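PDB 6R2J: Endoglucanase(Endo-1,4-beta-glucanase)protein from Pseudomonas stutzeri, which probably hydrolyses internal beta-1,4-glucosidic bonds of cellulose and holds cellobiose in its glycan-binding pocket. Local coordinates for residues A[150-153]-A[154-158]; A[176-179]-A[180-183]; A[194-198]-A[199-203]; A[229-232]-A[233-237]; A[237-240]-A[241-244]. All blocks are in the same frame, centred on the assembly; numbering follows the deposited sequence. Where two conformers were deposited one is given.

Contact 1: residues A[150-153]-A[154-158]; sequences GLWP and GAAQA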
loop_
_atom_site.group_PDB
_atom_site.type_symbol
_atom_site.label_atom_id
_atom_site.label_comp_id
_atom_site.label_asym_id
_atom_site.label_seq_id
_atom_site.Cartn_x
_atom_site.Cartn_y
_atom_site.Cartn_z
ATOM N N GLY A 150 14.222 -16.959 -0.735
ATOM C CA GLY A 150 15.395 -16.121 -0.633
ATOM C C GLY A 150 15.547 -15.138 -1.757
ATOM O O GLY A 150 16.587 -14.489 -1.834
ATOM N N LEU A 151 14.549 -15.009 -2.629
ATOM C CA LEU A 151 14.699 -14.213 -3.830
ATOM C C LEU A 151 14.222 -12.785 -3.656
ATOM O O LEU A 151 14.638 -11.924 -4.438
ATOM C CB LEU A 151 13.911 -14.815 -4.991
ATOM C CG LEU A 151 14.404 -16.158 -5.488
ATOM C CD1 LEU A 151 13.454 -16.683 -6.515
ATOM C CD2 LEU A 151 15.812 -16.004 -6.030
ATOM N N TRP A 152 13.356 -12.504 -2.669
ATOM C CA TRP A 152 12.783 -11.161 -2.582
ATOM C C TRP A 152 13.841 -10.054 -2.369
ATOM O O TRP A 152 13.762 -9.012 -3.048
ATOM C CB TRP A 152 11.610 -11.130 -1.586
ATOM C CG TRP A 152 11.178 -9.699 -1.312
ATOM C CD1 TRP A 152 11.133 -9.072 -0.105
ATOM C CD2 TRP A 152 10.808 -8.693 -2.288
ATOM N NE1 TRP A 152 10.726 -7.760 -0.257
ATOM C CE2 TRP A 152 10.517 -7.511 -1.586
ATOM C CE3 TRP A 152 10.643 -8.694 -3.665
ATOM C CZ2 TRP A 152 10.122 -6.342 -2.226
ATOM C CZ3 TRP A 152 10.254 -7.529 -4.290
ATOM C CH2 TRP A 152 10.002 -6.375 -3.572
ATOM N N PRO A 153 14.822 -10.185 -1.453
ATOM C CA PRO A 153 15.727 -9.043 -1.206
ATOM C C PRO A 153 16.527 -8.600 -2.433
ATOM O O PRO A 153 16.675 -7.397 -2.683
ATOM C CB PRO A 153 16.613 -9.554 -0.063
ATOM C CG PRO A 153 15.694 -10.533 0.703
ATOM C CD PRO A 153 14.932 -11.228 -0.410
ATOM N N GLY A 154 17.039 -9.548 -3.220
ATOM C CA GLY A 154 17.713 -9.196 -4.455
ATOM C C GLY A 154 16.806 -8.543 -5.482
ATOM O O GLY A 154 17.254 -7.694 -6.262
ATOM N N ALA A 155 15.547 -8.980 -5.547
ATOM C CA ALA A 155 14.604 -8.396 -6.501
ATOM C C ALA A 155 14.300 -6.957 -6.129
ATOM O O ALA A 155 14.242 -6.086 -7.006
ATOM C CB ALA A 155 13.305 -9.204 -6.521
ATOM N N ALA A 156 14.130 -6.696 -4.822
ATOM C CA ALA A 156 13.848 -5.339 -4.349
ATOM C C ALA A 156 14.993 -4.385 -4.675
ATOM O O ALA A 156 14.753 -3.241 -5.093
ATOM C CB ALA A 156 13.599 -5.336 -2.839
ATOM N N GLN A 157 16.245 -4.824 -4.477
ATOM C CA GLN A 157 17.376 -3.975 -4.843
ATOM C C GLN A 157 17.506 -3.781 -6.359
ATOM O O GLN A 157 17.925 -2.703 -6.816
ATOM C CB GLN A 157 18.651 -4.541 -4.236
ATOM C CG GLN A 157 19.830 -3.614 -4.302
ATOM C CD GLN A 157 19.694 -2.462 -3.335
ATOM O OE1 GLN A 157 19.651 -2.654 -2.131
ATOM N NE2 GLN A 157 19.612 -1.260 -3.859
ATOM N N ALA A 158 17.191 -4.803 -7.155
ATOM C CA ALA A 158 17.254 -4.646 -8.604
ATOM C C ALA A 158 16.280 -3.574 -9.072
ATOM O O ALA A 158 16.642 -2.714 -9.880
ATOM C CB ALA A 158 17.013 -5.990 -9.293
HETATM O O HOH W 1 17.852 -12.049 -2.427
#
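Trp152 and Ala156, one helical turn apart, are joined twice, once through the backbone and once through their side chains. Ala155 N donates to Leu151 O at 3.3 Å, Ala156 N to Trp152 O at 2.9 Å, and Gln157 N to Pro153 O at 3.2 Å, so the i to i+4 pattern runs through the early part of helix 152-166. Gly154 N meets Gly150 O, four residues back, only through a water, which accepts from the N-H and donates to the carbonyl, 2.8 Å from Gly150 O.

The apolar contacts centre on the indole. With CG anti to the backbone N (chi1 170°), the ring of Trp152 lies beside its own carbonyl carbon, where the methyl of Ala156 can settle over one face in a CH-pi contact, its CB 3.9 Å from the centroid of the six-membered ring of Trp152. Ala155 CB approaches the same ring obliquely, 3.9 Å from Trp152 CE3. The indole NE1 has its partner outside the turn, Glu175 O. All this belongs to the N-terminal part of the helix in the beta-alpha-beta unit of strand 136-140, helix 152-166 and strand 171-175, part of a TIM barrel.

Contact 2: residues A[176-179]-A[180-183]; sequences GERW and SSAY. With BGC (beta-D-glucopyranose), chain E; BGC (beta-D-glucopyranose), chain B.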
loop_
_atom_site.group_PDB
_atom_site.type_symbol
_atom_site.label_atom_id
_atom_site.label_comp_id
_atom_site.label_asym_id
_atom_site.label_seq_id
_atom_site.Cartn_x
_atom_site.Cartn_y
_atom_site.Cartn_z
ATOM N N GLY A 176 8.419 -6.493 3.062
ATOM C CA GLY A 176 9.205 -7.644 3.421
ATOM C C GLY A 176 8.445 -8.954 3.249
ATOM O O GLY A 176 7.278 -9.017 2.869
ATOM N N GLU A 177 9.161 -10.018 3.559
ATOM C CA GLU A 177 8.694 -11.388 3.435
ATOM C C GLU A 177 7.587 -11.685 4.470
ATOM O O GLU A 177 7.136 -10.816 5.251
ATOM C CB GLU A 177 9.941 -12.284 3.464
ATOM C CG GLU A 177 9.841 -13.776 3.442
ATOM C CD GLU A 177 9.148 -14.385 2.237
ATOM O OE1 GLU A 177 8.039 -14.833 2.499
ATOM O OE2 GLU A 177 9.691 -14.485 1.096
ATOM N N ARG A 178 7.085 -12.920 4.392
ATOM C CA ARG A 178 5.950 -13.356 5.190
ATOM C C ARG A 178 4.740 -12.443 5.013
ATOM O O ARG A 178 4.090 -12.043 5.983
ATOM C CB ARG A 178 6.294 -13.484 6.673
ATOM C CG ARG A 178 5.435 -14.554 7.369
ATOM C CD ARG A 178 5.037 -14.117 8.761
ATOM N NE ARG A 178 3.849 -14.855 9.214
ATOM C CZ ARG A 178 2.624 -14.694 8.711
ATOM N NH1 ARG A 178 2.410 -13.781 7.737
ATOM N NH2 ARG A 178 1.614 -15.444 9.182
ATOM N N TRP A 179 4.441 -12.116 3.764
ATOM C CA TRP A 179 3.292 -11.284 3.398
ATOM C C TRP A 179 3.411 -9.865 3.946
ATOM O O TRP A 179 2.403 -9.197 4.194
ATOM C CB TRP A 179 1.945 -11.906 3.770
ATOM C CG TRP A 179 1.752 -13.342 3.305
ATOM C CD1 TRP A 179 2.253 -14.464 3.910
ATOM C CD2 TRP A 179 0.981 -13.815 2.172
ATOM N NE1 TRP A 179 1.857 -15.597 3.221
ATOM C CE2 TRP A 179 1.066 -15.226 2.162
ATOM C CE3 TRP A 179 0.240 -13.188 1.167
ATOM C CZ2 TRP A 179 0.416 -16.013 1.192
ATOM C CZ3 TRP A 179 -0.395 -13.978 0.210
ATOM C CH2 TRP A 179 -0.301 -15.367 0.233
ATOM N N SER A 180 4.645 -9.413 4.179
ATOM C CA SER A 180 4.925 -8.120 4.805
ATOM C C SER A 180 4.120 -7.923 6.096
ATOM O O SER A 180 3.669 -6.824 6.411
ATOM C CB SER A 180 4.715 -6.953 3.854
ATOM O OG SER A 180 5.530 -5.863 4.267
ATOM N N SER A 181 4.012 -8.993 6.876
ATOM C CA SER A 181 3.440 -8.927 8.210
ATOM C C SER A 181 4.232 -8.016 9.141
ATOM O O SER A 181 5.444 -8.158 9.304
ATOM C CB SER A 181 3.425 -10.344 8.788
ATOM O OG SER A 181 3.097 -10.325 10.158
ATOM N N ALA A 182 3.516 -7.109 9.795
ATOM C CA ALA A 182 4.138 -6.217 10.760
ATOM C C ALA A 182 4.549 -6.961 12.029
ATOM O O ALA A 182 5.643 -6.740 12.565
ATOM C CB ALA A 182 3.157 -5.095 11.097
ATOM N N TYR A 183 3.696 -7.861 12.517
ATOM C CA TYR A 183 3.998 -8.588 13.746
ATOM C C TYR A 183 5.265 -9.425 13.594
ATOM O O TYR A 183 6.103 -9.494 14.508
ATOM C CB TYR A 183 2.788 -9.474 14.103
ATOM C CG TYR A 183 3.034 -10.343 15.299
ATOM C CD1 TYR A 183 3.013 -9.804 16.587
ATOM C CD2 TYR A 183 3.352 -11.696 15.153
ATOM C CE1 TYR A 183 3.291 -10.590 17.694
ATOM C CE2 TYR A 183 3.644 -12.475 16.254
ATOM C CZ TYR A 183 3.599 -11.918 17.508
ATOM O OH TYR A 183 3.870 -12.688 18.597
HETATM C C2 BGC E . 0.164 -12.019 6.935
HETATM C C3 BGC E . 0.733 -10.636 6.894
HETATM C C4 BGC E . -0.134 -9.924 5.908
HETATM C C5 BGC E . -1.572 -10.330 5.829
HETATM C C6 BGC E . -2.139 -9.384 4.812
HETATM C C1 BGC E . -1.304 -12.435 6.665
HETATM O O2 BGC E . 0.806 -12.660 8.112
HETATM O O3 BGC E . 2.101 -10.610 6.473
HETATM O O4 BGC E . 0.201 -8.609 6.289
HETATM O O5 BGC E . -1.610 -11.766 5.374
HETATM O O6 BGC E . -3.369 -9.975 4.317
HETATM C C2 BGC B . -2.814 -15.441 4.011
HETATM C C3 BGC B . -1.936 -14.302 4.459
HETATM C C4 BGC B . -1.833 -14.556 5.937
HETATM C C5 BGC B . -1.226 -15.954 6.297
HETATM C C6 BGC B . -1.238 -16.294 7.806
HETATM C C1 BGC B . -2.044 -16.770 4.124
HETATM O O1 BGC B . -2.660 -17.887 3.565
HETATM O O2 BGC B . -3.230 -15.353 2.656
HETATM O O3 BGC B . -2.485 -12.983 4.350
HETATM O O4 BGC B . -1.050 -13.736 6.793
HETATM O O5 BGC B . -1.704 -17.146 5.560
HETATM O O6 BGC B . -0.895 -15.107 8.507
HETATM O O HOH W 2 7.308 -9.846 8.009
#
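Between Gly176 and Ser181 the chain makes a tight turn in which Arg178, Trp179 and Ser180 all have positive phi, a short left-handed helical turn. Ser181 N donates to Arg178 O at 3.2 Å, from above the carbonyl plane, and Ser180 N reaches Glu177 O only weakly. The hydroxyl of Ser180 swings back to accept from Gly176 N, its OG 3.2 Å from that nitrogen, while a water donates to both Glu177 O and Ser181 O.

The side chains of Trp179 and Arg178 meet cellobiose. Trp179 lays one indole face against the chain B glucose, whose C3 is 3.7 Å from CD2 of the tryptophan, over the middle of the ring system. Arg178 NH2 donates nearly straight (169°) to O6 of the same sugar, at 2.6 Å.

Around the turn, Ser181 OG is bound to His184 ND1 and the Trp179 ring stacks on His146. The turn follows strand 171-175, with helix 185-188 packed against Arg178 and Ser180, and helix 229-244 against Ala182.

Contact 3: residues A[194-198]-A[199-203]; sequences INDPA and DRLIY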
loop_
_atom_site.group_PDB
_atom_site.type_symbol
_atom_site.label_atom_id
_atom_site.label_comp_id
_atom_site.label_asym_id
_atom_site.label_seq_id
_atom_site.Cartn_x
_atom_site.Cartn_y
_atom_site.Cartn_z
ATOM N N ILE A 194 17.631 -2.357 2.008
ATOM C CA ILE A 194 17.792 -1.970 0.613
ATOM C C ILE A 194 18.557 -0.655 0.544
ATOM O O ILE A 194 18.345 0.258 1.351
ATOM C CB ILE A 194 16.410 -1.858 -0.071
ATOM C CG1 ILE A 194 15.605 -3.140 0.167
ATOM C CG2 ILE A 194 16.547 -1.566 -1.557
ATOM C CD1 ILE A 194 16.218 -4.365 -0.513
ATOM N N ASN A 195 19.430 -0.542 -0.439
ATOM C CA ASN A 195 20.270 0.633 -0.574
ATOM C C ASN A 195 19.590 1.669 -1.461
ATOM O O ASN A 195 19.197 1.361 -2.599
ATOM C CB ASN A 195 21.597 0.221 -1.190
ATOM C CG ASN A 195 22.371 -0.729 -0.317
ATOM O OD1 ASN A 195 22.572 -0.477 0.862
ATOM N ND2 ASN A 195 22.803 -1.854 -0.898
ATOM N N ASP A 196 19.441 2.877 -0.924
ATOM C CA ASP A 196 18.880 4.010 -1.655
ATOM C C ASP A 196 19.700 5.244 -1.314
ATOM O O ASP A 196 19.506 5.857 -0.251
ATOM C CB ASP A 196 17.403 4.262 -1.379
ATOM C CG ASP A 196 16.850 5.424 -2.213
ATOM O OD1 ASP A 196 17.473 5.835 -3.207
ATOM O OD2 ASP A 196 15.768 5.931 -1.890
ATOM N N PRO A 197 20.650 5.618 -2.169
ATOM C CA PRO A 197 21.441 6.830 -1.905
ATOM C C PRO A 197 20.599 8.105 -1.956
ATOM O O PRO A 197 21.090 9.169 -1.548
ATOM C CB PRO A 197 22.519 6.806 -3.011
ATOM C CG PRO A 197 21.973 5.923 -4.045
ATOM C CD PRO A 197 21.149 4.887 -3.335
ATOM N N ALA A 198 19.358 8.051 -2.477
ATOM C CA ALA A 198 18.489 9.225 -2.513
ATOM C C ALA A 198 17.906 9.509 -1.130
ATOM O O ALA A 198 17.304 10.570 -0.937
ATOM C CB ALA A 198 17.329 9.058 -3.551
ATOM N N ASP A 199 17.993 8.546 -0.198
ATOM C CA ASP A 199 17.331 8.636 1.101
ATOM C C ASP A 199 15.826 8.889 0.932
ATOM O O ASP A 199 15.224 9.757 1.570
ATOM C CB ASP A 199 18.024 9.690 1.952
ATOM C CG ASP A 199 17.726 9.537 3.397
ATOM O OD1 ASP A 199 17.147 8.518 3.792
ATOM O OD2 ASP A 199 18.042 10.469 4.154
ATOM N N ARG A 200 15.218 8.149 0.016
ATOM C CA ARG A 200 13.789 8.291 -0.221
ATOM C C ARG A 200 13.135 6.940 -0.275
ATOM O O ARG A 200 12.415 6.597 -1.214
ATOM C CB ARG A 200 13.491 9.115 -1.450
ATOM C CG ARG A 200 13.665 10.608 -1.206
ATOM C CD ARG A 200 13.342 11.312 -2.522
ATOM N NE ARG A 200 13.301 12.776 -2.373
ATOM C CZ ARG A 200 14.338 13.599 -2.287
ATOM N NH1 ARG A 200 15.522 13.068 -2.263
ATOM N NH2 ARG A 200 14.142 14.930 -2.132
ATOM N N LEU A 201 13.393 6.150 0.757
ATOM C CA LEU A 201 12.846 4.807 0.899
ATOM C C LEU A 201 12.083 4.727 2.212
ATOM O O LEU A 201 12.520 5.293 3.228
ATOM C CB LEU A 201 13.993 3.803 0.958
ATOM C CG LEU A 201 13.825 2.325 0.627
ATOM C CD1 LEU A 201 14.989 1.947 -0.227
ATOM C CD2 LEU A 201 13.760 1.615 1.955
ATOM N N ILE A 202 10.960 4.004 2.185
ATOM C CA ILE A 202 10.145 3.755 3.372
ATOM C C ILE A 202 9.775 2.276 3.374
ATOM O O ILE A 202 9.474 1.693 2.331
ATOM C CB ILE A 202 8.900 4.673 3.430
ATOM C CG1 ILE A 202 9.385 6.132 3.446
ATOM C CG2 ILE A 202 8.043 4.327 4.613
ATOM C CD1 ILE A 202 8.301 7.167 3.042
ATOM N N TYR A 203 9.792 1.679 4.562
ATOM C CA TYR A 203 9.464 0.270 4.747
ATOM C C TYR A 203 8.009 0.156 5.137
ATOM O O TYR A 203 7.450 1.037 5.786
ATOM C CB TYR A 203 10.354 -0.378 5.785
ATOM C CG TYR A 203 11.758 -0.472 5.269
ATOM C CD1 TYR A 203 12.641 0.586 5.445
ATOM C CD2 TYR A 203 12.188 -1.594 4.549
ATOM C CE1 TYR A 203 13.927 0.521 4.967
ATOM C CE2 TYR A 203 13.492 -1.682 4.081
ATOM C CZ TYR A 203 14.359 -0.617 4.292
ATOM O OH TYR A 203 15.666 -0.666 3.842
HETATM O O HOH W 3 17.367 1.750 3.435
#
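Asp196 turns both carboxylate oxygens back onto the loop that carries it: OD2 accepts from Arg200 N at 3.0 Å and OD1 from Ala198 N at 3.0 Å, each donor lying well out of the carboxylate plane. The second bond makes an Asx turn, laid over a type I beta turn from Asp196 to Asp199 that Asp199 N closes by donating to Asp196 O at 3.1 Å. Together they reverse the chain on its way into strand 201-206 of the TIM barrel.

A chi1 of -178° sets the carboxylate beside its own carbonyl carbon, within reach of Ala198 N and Arg200 N, and OD1 also forms a salt bridge with Arg164 of helix 152-166. With an alanine here, two backbone N-H groups would probably lose their acceptor and Arg164 its charged mate, leaving the turn less firmly held. Arg200 NH1 adds only a weak bond to Ala198 O.

Leu201 CD1 packs against Asp196 CB at 3.5 Å and against Ile194 CB at 4.1 Å, the leucine and isoleucine side chains crossing at about a right angle. Farther from the turn, Tyr203 OH accepts from Ile194 N at 3.2 Å, and a water joins that hydroxyl to Ile194 O, 2.7 Å from the water.

Contact 4: residues A[229-232]-A[233-237]; sequences IGVE and RARPF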
loop_
_atom_site.group_PDB
_atom_site.type_symbol
_atom_site.label_atom_id
_atom_site.label_comp_id
_atom_site.label_asym_id
_atom_site.label_seq_id
_atom_site.Cartn_x
_atom_site.Cartn_y
_atom_site.Cartn_z
ATOM N N ILE A 229 -4.665 -5.543 20.088
ATOM C CA ILE A 229 -3.985 -6.424 19.144
ATOM C C ILE A 229 -3.392 -5.627 17.997
ATOM O O ILE A 229 -2.338 -5.987 17.466
ATOM C CB ILE A 229 -4.936 -7.557 18.710
ATOM C CG1 ILE A 229 -4.149 -8.746 18.173
ATOM C CG2 ILE A 229 -5.900 -7.121 17.628
ATOM C CD1 ILE A 229 -3.082 -9.273 19.103
ATOM N N GLY A 230 -4.004 -4.508 17.631
ATOM C CA GLY A 230 -3.422 -3.706 16.585
ATOM C C GLY A 230 -2.125 -3.073 17.039
ATOM O O GLY A 230 -1.138 -3.066 16.308
ATOM N N VAL A 231 -2.102 -2.539 18.260
ATOM C CA VAL A 231 -0.864 -1.946 18.768
ATOM C C VAL A 231 0.213 -3.014 18.980
ATOM O O VAL A 231 1.409 -2.788 18.717
ATOM C CB VAL A 231 -1.126 -1.145 20.053
ATOM C CG1 VAL A 231 0.228 -0.667 20.592
ATOM C CG2 VAL A 231 -2.098 -0.003 19.827
ATOM N N GLU A 232 -0.193 -4.183 19.468
ATOM C CA GLU A 232 0.754 -5.261 19.699
ATOM C C GLU A 232 1.353 -5.769 18.397
ATOM O O GLU A 232 2.528 -6.137 18.375
ATOM C CB GLU A 232 0.045 -6.379 20.445
ATOM C CG GLU A 232 -0.377 -6.000 21.856
ATOM C CD GLU A 232 -1.462 -6.926 22.422
ATOM O OE1 GLU A 232 -1.695 -8.041 21.858
ATOM O OE2 GLU A 232 -2.070 -6.540 23.469
ATOM N N ARG A 233 0.571 -5.808 17.313
ATOM C CA ARG A 233 1.077 -6.238 16.021
ATOM C C ARG A 233 1.827 -5.126 15.302
ATOM O O ARG A 233 2.676 -5.413 14.460
ATOM C CB ARG A 233 -0.068 -6.838 15.183
ATOM C CG ARG A 233 -0.573 -8.158 15.781
ATOM C CD ARG A 233 -1.658 -8.841 14.978
ATOM N NE ARG A 233 -2.069 -10.090 15.639
ATOM C CZ ARG A 233 -3.072 -10.870 15.243
ATOM N NH1 ARG A 233 -3.796 -10.543 14.195
ATOM N NH2 ARG A 233 -3.355 -11.982 15.889
ATOM N N ALA A 234 1.588 -3.866 15.644
ATOM C CA ALA A 234 2.379 -2.807 15.029
ATOM C C ALA A 234 3.745 -2.673 15.686
ATOM O O ALA A 234 4.749 -2.404 15.006
ATOM C CB ALA A 234 1.620 -1.487 15.116
ATOM N N ARG A 235 3.798 -2.858 17.004
ATOM C CA ARG A 235 4.986 -2.477 17.777
ATOM C C ARG A 235 6.262 -3.187 17.331
ATOM O O ARG A 235 7.306 -2.521 17.251
ATOM C CB ARG A 235 4.701 -2.708 19.271
ATOM C CG ARG A 235 5.843 -2.421 20.215
ATOM C CD ARG A 235 5.476 -2.851 21.636
ATOM N NE ARG A 235 4.123 -2.468 22.061
ATOM C CZ ARG A 235 3.176 -3.326 22.456
ATOM N NH1 ARG A 235 3.412 -4.646 22.470
ATOM N NH2 ARG A 235 1.981 -2.861 22.855
ATOM N N PRO A 236 6.261 -4.488 17.058
ATOM C CA PRO A 236 7.481 -5.114 16.560
ATOM C C PRO A 236 8.085 -4.349 15.394
ATOM O O PRO A 236 9.312 -4.164 15.344
ATOM C CB PRO A 236 6.972 -6.499 16.151
ATOM C CG PRO A 236 5.796 -6.751 17.053
ATOM C CD PRO A 236 5.131 -5.438 17.109
ATOM N N PHE A 237 7.223 -3.903 14.462
ATOM C CA PHE A 237 7.621 -3.245 13.217
ATOM C C PHE A 237 8.170 -1.850 13.491
ATOM O O PHE A 237 9.266 -1.506 13.029
ATOM C CB PHE A 237 6.379 -3.209 12.289
ATOM C CG PHE A 237 6.591 -2.488 10.988
ATOM C CD1 PHE A 237 7.689 -2.762 10.188
ATOM C CD2 PHE A 237 5.677 -1.525 10.565
ATOM C CE1 PHE A 237 7.884 -2.061 9.007
ATOM C CE2 PHE A 237 5.876 -0.817 9.399
ATOM C CZ PHE A 237 6.969 -1.087 8.617
#
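Arg233 N donates to Ile229 O, Ala234 N to Gly230 O and Arg235 N to Val231 O, each at 2.9 Å, and these three bonds carry the first turns of helix 229-244. The pattern is interrupted at Pro236, which has no N-H to give: its CD lies 3.0 Å from Glu232 O, the helix kinks, and Phe237 N makes do with a weak bond to Ala234 O. A proline inside a helix commonly has this effect, and here it falls in the helix that follows strand 201-206 in the TIM barrel.

The side chain of Arg233, extended from CG to NE, runs across that of Ile229, whose CG1 sits over one face of the guanidinium, 3.5 Å from NE. Its far end is used elsewhere, with NH1 donating to Asp210 O and Tyr208 O and the charged group making a cation-pi contact with Phe213. A leucine in its place would probably leave both carbonyls without their donor and the Phe213 ring without its cation.

Arg235 curls back over the helix through a bend at chi3 (-44°). Its NH2 comes 3.6 Å from Val231 CG1, and one guanidinium face lies over Val231 O and Glu232 CA. Ala234 and Val231 meet Tyr272 of helix 260-276.

Contact 5: residues A[237-240]-A[241-244]; sequences FIEW and LQKH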
loop_
_atom_site.group_PDB
_atom_site.type_symbol
_atom_site.label_atom_id
_atom_site.label_comp_id
_atom_site.label_asym_id
_atom_site.label_seq_id
_atom_site.Cartn_x
_atom_site.Cartn_y
_atom_site.Cartn_z
ATOM N N PHE A 237 7.223 -3.903 14.462
ATOM C CA PHE A 237 7.621 -3.245 13.217
ATOM C C PHE A 237 8.170 -1.850 13.491
ATOM O O PHE A 237 9.266 -1.506 13.029
ATOM C CB PHE A 237 6.379 -3.209 12.289
ATOM C CG PHE A 237 6.591 -2.488 10.988
ATOM C CD1 PHE A 237 7.689 -2.762 10.188
ATOM C CD2 PHE A 237 5.677 -1.525 10.565
ATOM C CE1 PHE A 237 7.884 -2.061 9.007
ATOM C CE2 PHE A 237 5.876 -0.817 9.399
ATOM C CZ PHE A 237 6.969 -1.087 8.617
ATOM N N ILE A 238 7.411 -1.047 14.259
ATOM C CA ILE A 238 7.857 0.280 14.700
ATOM C C ILE A 238 9.210 0.179 15.398
ATOM O O ILE A 238 10.130 0.962 15.141
ATOM C CB ILE A 238 6.783 0.918 15.608
ATOM C CG1 ILE A 238 5.454 1.023 14.842
ATOM C CG2 ILE A 238 7.306 2.226 16.219
ATOM C CD1 ILE A 238 5.558 1.345 13.394
ATOM N N GLU A 239 9.357 -0.800 16.285
ATOM C CA GLU A 239 10.592 -0.935 17.041
ATOM C C GLU A 239 11.752 -1.295 16.133
ATOM O O GLU A 239 12.860 -0.775 16.297
ATOM C CB GLU A 239 10.423 -1.998 18.128
ATOM C CG GLU A 239 9.594 -1.491 19.311
ATOM C CD GLU A 239 9.499 -2.479 20.418
ATOM O OE1 GLU A 239 10.177 -3.508 20.315
ATOM O OE2 GLU A 239 8.742 -2.242 21.377
ATOM N N TRP A 240 11.512 -2.160 15.154
ATOM C CA TRP A 240 12.530 -2.435 14.144
ATOM C C TRP A 240 12.860 -1.192 13.330
ATOM O O TRP A 240 14.035 -0.919 13.053
ATOM C CB TRP A 240 12.022 -3.524 13.204
ATOM C CG TRP A 240 12.991 -3.992 12.210
ATOM C CD1 TRP A 240 13.865 -5.049 12.333
ATOM C CD2 TRP A 240 13.186 -3.463 10.898
ATOM N NE1 TRP A 240 14.603 -5.186 11.184
ATOM C CE2 TRP A 240 14.208 -4.226 10.286
ATOM C CE3 TRP A 240 12.612 -2.406 10.180
ATOM C CZ2 TRP A 240 14.665 -3.961 8.980
ATOM C CZ3 TRP A 240 13.063 -2.151 8.867
ATOM C CH2 TRP A 240 14.077 -2.920 8.292
ATOM N N LEU A 241 11.838 -0.432 12.918
ATOM C CA LEU A 241 12.088 0.840 12.240
ATOM C C LEU A 241 12.938 1.786 13.096
ATOM O O LEU A 241 13.951 2.317 12.635
ATOM C CB LEU A 241 10.763 1.498 11.875
ATOM C CG LEU A 241 9.979 0.718 10.819
ATOM C CD1 LEU A 241 8.524 1.233 10.797
ATOM C CD2 LEU A 241 10.566 0.811 9.455
ATOM N N GLN A 242 12.551 2.014 14.343
ATOM C CA GLN A 242 13.332 2.923 15.172
ATOM C C GLN A 242 14.769 2.448 15.312
ATOM O O GLN A 242 15.706 3.254 15.236
ATOM C CB GLN A 242 12.663 3.080 16.537
ATOM C CG GLN A 242 11.263 3.714 16.453
ATOM C CD GLN A 242 10.563 3.820 17.792
ATOM O OE1 GLN A 242 10.072 4.896 18.170
ATOM N NE2 GLN A 242 10.524 2.705 18.527
ATOM N N LYS A 243 14.970 1.146 15.527
ATOM C CA LYS A 243 16.323 0.651 15.759
ATOM C C LYS A 243 17.191 0.811 14.517
ATOM O O LYS A 243 18.372 1.162 14.619
ATOM C CB LYS A 243 16.285 -0.803 16.227
ATOM C CG LYS A 243 15.742 -0.990 17.645
ATOM C CD LYS A 243 16.885 -1.141 18.651
ATOM C CE LYS A 243 16.526 -0.511 19.990
ATOM N NZ LYS A 243 17.573 -0.729 21.030
ATOM N N HIS A 244 16.625 0.575 13.338
ATOM C CA HIS A 244 17.378 0.727 12.103
ATOM C C HIS A 244 17.362 2.137 11.540
ATOM O O HIS A 244 17.917 2.350 10.460
ATOM C CB HIS A 244 16.831 -0.221 11.063
ATOM C CG HIS A 244 17.135 -1.632 11.371
ATOM N ND1 HIS A 244 16.366 -2.378 12.230
ATOM C CD2 HIS A 244 18.175 -2.409 11.012
ATOM C CE1 HIS A 244 16.898 -3.580 12.353
ATOM N NE2 HIS A 244 17.993 -3.626 11.615
#
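The later turns of helix 229-244, which packs against strand 201-206 on the outside of the TIM barrel, offer a compact example of side chains meeting within a turn or so along one helix. The regular i to i+4 bonds run without a gap, from Leu241 N to Phe237 O and Gln242 N to Ile238 O at 2.8 Å each, then from Lys243 N to Glu239 O and from His244 N to Trp240 O.

On the inner side Leu241 reaches back over Phe237. Its CD1 stands above the ring, 3.6 Å from the centroid of Phe237 and 15° off the normal, a CH-pi contact. The same methyl touches Ile238 CD1 at 3.9 Å, while the other branch, CD2, meets the edge of the Trp240 indole in its plane. Phe237 touches Ala205 and Leu241 touches Tyr203 of the strand; Trp240 meets Tyr203 and Trp185 edge-to-face.

Further along, Trp240 and His244 overlap obliquely, the indole five-membered ring and the imidazole having centroids 3.9 Å apart and planes at 31°. A chi1 of -70° sets the His244 ring beside its own backbone N and brings ND1 to Trp240 O at 2.9 Å; His244 N reaches that oxygen from the other side of the carbonyl plane. Trp240 NE1 is bound to Ala190 O. The ND1 bond, with the oxygen in the ring plane, probably holds the imidazole's rotation, while Trp240 O takes two donors; ND1 carries the proton of this bond.

How the contacts relate
Contacts 4 and 5 share Phe237 and lie on one helix, 229-244, which is kinked at Pro236 in the first and regular in the second. Contact 1 lies early in helix 152-166 and contact 3 leads into strand 201-206; they meet where Gln157 OE1 comes 2.7 Å from Asn195 N and Ala156 packs on Ile194. Contact 5 touches that strand through Tyr203, and contact 2 reaches helix 229-244 through Ala182. Contacts 2 and 4 have no fully exposed residue among those that touch; contacts 3 and 5 include two and three. Chemistry differs too: methyls over aromatic faces in 1 and 5, with an imidazole bound to a carbonyl as well in 5, a carboxylate-bound turn in 3, arginines laid over aliphatic groups in 4. Contact 2 alone binds the sugar.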